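Local coordinates for protein purine nucleosidase, (IunH-1) (Sulfolobus solfataricus, PDB 3T8J) that belongs to the nucleoside hydrolase family, with an alpha/beta fold built round a mostly parallel central sheet, and binds a sodium ion beyond the C-terminal ends of two strands, at residues A150-G155 with P186-I191. Sequence-based numbering, arbitrary orientation.
Sequences AVFGIG and PWDVII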
loop_
_atom_site.group_PDB
_atom_site.type_symbol
_atom_site.label_atom_id
_atom_site.label_comp_id
_atom_site.label_asym_id
_atom_site.label_seq_id
_atom_site.Cartn_x
_atom_site.Cartn_y
_atom_site.Cartn_z
ATOM N N ALA A 150 16.881 -11.373 -0.862
ATOM C CA ALA A 150 16.815 -12.328 0.242
ATOM C C ALA A 150 15.628 -13.237 -0.053
ATOM O O ALA A 150 14.463 -12.853 0.066
ATOM C CB ALA A 150 16.688 -11.601 1.594
ATOM N N VAL A 151 15.941 -14.437 -0.510
ATOM C CA VAL A 151 14.909 -15.329 -1.056
ATOM C C VAL A 151 14.262 -16.180 0.011
ATOM O O VAL A 151 13.315 -16.929 -0.282
ATOM C CB VAL A 151 15.456 -16.160 -2.222
ATOM C CG1 VAL A 151 15.936 -15.213 -3.342
ATOM C CG2 VAL A 151 16.591 -17.068 -1.759
ATOM N N PHE A 152 14.756 -16.101 1.251
ATOM C CA PHE A 152 14.067 -16.681 2.401
ATOM C C PHE A 152 13.686 -15.572 3.400
ATOM O O PHE A 152 13.391 -15.824 4.563
ATOM C CB PHE A 152 14.976 -17.712 3.060
ATOM C CG PHE A 152 15.349 -18.852 2.164
ATOM C CD1 PHE A 152 14.414 -19.818 1.835
ATOM C CD2 PHE A 152 16.633 -18.964 1.647
ATOM C CE1 PHE A 152 14.762 -20.869 0.987
ATOM C CE2 PHE A 152 16.979 -20.009 0.811
ATOM C CZ PHE A 152 16.061 -20.948 0.485
ATOM N N GLY A 153 13.673 -14.332 2.924
ATOM C CA GLY A 153 13.358 -13.197 3.786
ATOM C C GLY A 153 14.301 -12.984 4.962
ATOM O O GLY A 153 13.857 -12.467 5.983
ATOM N N ILE A 154 15.566 -13.411 4.854
ATOM C CA ILE A 154 16.579 -13.183 5.888
ATOM C C ILE A 154 17.436 -12.039 5.351
ATOM O O ILE A 154 18.405 -12.258 4.610
ATOM C CB ILE A 154 17.441 -14.430 6.194
ATOM C CG1 ILE A 154 16.572 -15.602 6.664
ATOM C CG2 ILE A 154 18.524 -14.069 7.223
ATOM C CD1 ILE A 154 15.655 -15.305 7.807
ATOM N N GLY A 155 17.036 -10.817 5.697
ATOM C CA GLY A 155 17.636 -9.618 5.141
ATOM C C GLY A 155 18.786 -9.088 6.002
ATOM O O GLY A 155 19.040 -9.577 7.095
ATOM N N PRO A 186 21.597 -14.325 -3.928
ATOM C CA PRO A 186 20.969 -13.667 -2.759
ATOM C C PRO A 186 21.853 -13.591 -1.510
ATOM O O PRO A 186 22.689 -14.471 -1.276
ATOM C CB PRO A 186 19.741 -14.550 -2.462
ATOM C CG PRO A 186 19.660 -15.525 -3.577
ATOM C CD PRO A 186 20.988 -15.648 -4.180
ATOM N N TRP A 187 21.603 -12.564 -0.702
ATOM C CA TRP A 187 22.254 -12.415 0.589
ATOM C C TRP A 187 22.094 -13.642 1.477
ATOM O O TRP A 187 23.065 -14.075 2.133
ATOM C CB TRP A 187 21.651 -11.218 1.313
ATOM C CG TRP A 187 22.172 -11.032 2.735
ATOM C CD1 TRP A 187 21.523 -11.336 3.905
ATOM C CD2 TRP A 187 23.447 -10.525 3.099
ATOM N NE1 TRP A 187 22.335 -11.050 4.989
ATOM C CE2 TRP A 187 23.516 -10.541 4.514
ATOM C CE3 TRP A 187 24.538 -10.035 2.374
ATOM C CZ2 TRP A 187 24.645 -10.086 5.218
ATOM C CZ3 TRP A 187 25.656 -9.590 3.085
ATOM C CH2 TRP A 187 25.686 -9.612 4.478
ATOM N N ASP A 188 20.883 -14.192 1.549
ATOM C CA ASP A 188 20.614 -15.286 2.477
ATOM C C ASP A 188 21.040 -16.662 1.969
ATOM O O ASP A 188 20.796 -17.682 2.631
ATOM C CB ASP A 188 19.188 -15.247 3.046
ATOM C CG ASP A 188 18.108 -15.113 2.000
ATOM O OD1 ASP A 188 18.393 -15.192 0.769
ATOM O OD2 ASP A 188 16.927 -14.935 2.441
ATOM N N VAL A 189 21.724 -16.661 0.820
ATOM C CA VAL A 189 22.506 -17.792 0.357
ATOM C C VAL A 189 23.989 -17.565 0.721
ATOM O O VAL A 189 24.624 -18.433 1.322
ATOM C CB VAL A 189 22.303 -18.001 -1.164
ATOM C CG1 VAL A 189 23.358 -18.963 -1.743
ATOM C CG2 VAL A 189 20.873 -18.472 -1.432
ATOM N N ILE A 190 24.535 -16.407 0.379
ATOM C CA ILE A 190 25.977 -16.188 0.578
ATOM C C ILE A 190 26.376 -16.199 2.067
ATOM O O ILE A 190 27.512 -16.573 2.361
ATOM C CB ILE A 190 26.529 -14.929 -0.150
ATOM C CG1 ILE A 190 25.977 -13.655 0.441
ATOM C CG2 ILE A 190 26.269 -15.001 -1.648
ATOM C CD1 ILE A 190 26.912 -13.083 1.540
ATOM N N ILE A 191 25.457 -15.862 2.986
ATOM C CA ILE A 191 25.795 -15.882 4.425
ATOM C C ILE A 191 26.038 -17.282 4.971
ATOM O O ILE A 191 26.545 -17.427 6.076
ATOM C CB ILE A 191 24.754 -15.146 5.338
ATOM C CG1 ILE A 191 23.368 -15.794 5.252
ATOM C CG2 ILE A 191 24.737 -13.651 5.005
ATOM C CD1 ILE A 191 22.298 -15.091 6.119
#
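Val151 and Phe152, inside a type I beta turn from Ala150 to Gly153, and Ile154 just after it meet Asp188 of the short helix 187-190; the backbones come nearest at Ala150 and Pro186, with CA atoms 5.3 Å apart. Asp188 carries the contact: its carboxylate takes three backbone N-H groups of the turn and the residue after it. OD1 accepts from Val151 N at 2.9 Å through its syn lone pair, in a rather bent bond of 143°. OD2 is gripped twice, by Phe152 N at 2.7 Å on the syn side and by Ile154 N at 3.2 Å on the anti side. The second of these is the straighter, 165° at the hydrogen, and the two donors come from opposite faces of the carboxylate plane. Bonds at both oxygens limit the turning of the group. A chi1 of 51° places Asp188 CG close to Val151 N.

Both segments follow neighbouring parallel strands of the central sheet of this nucleoside hydrolase fold, 141-147 and 182-185, so the bonds tie the loop after the first to the short helix that follows the second. The side chain of Trp187 is about 10 Å from the bound sodium ion.

Apolar groups close in round the carboxylate. Ala150 CB sits 3.4 Å from Asp188 OD2, and Ile154 CB rests on Asp188 CB at 3.7 Å. On the Pro186 side, Val151 CG1 packs on the proline CG. Ile154 O meets CD1 of Trp187 in plane at the indole edge, 3.3 Å away; this buried carbonyl oxygen has no hydrogen-bond partner in the model. Ile191 CG2 lies over one face of the same indole, offset toward the rim, while Ile191 CD1 reaches Ile154 CG2. From within the turn, the Phe152 side chain packs on Phe152 of the second subunit.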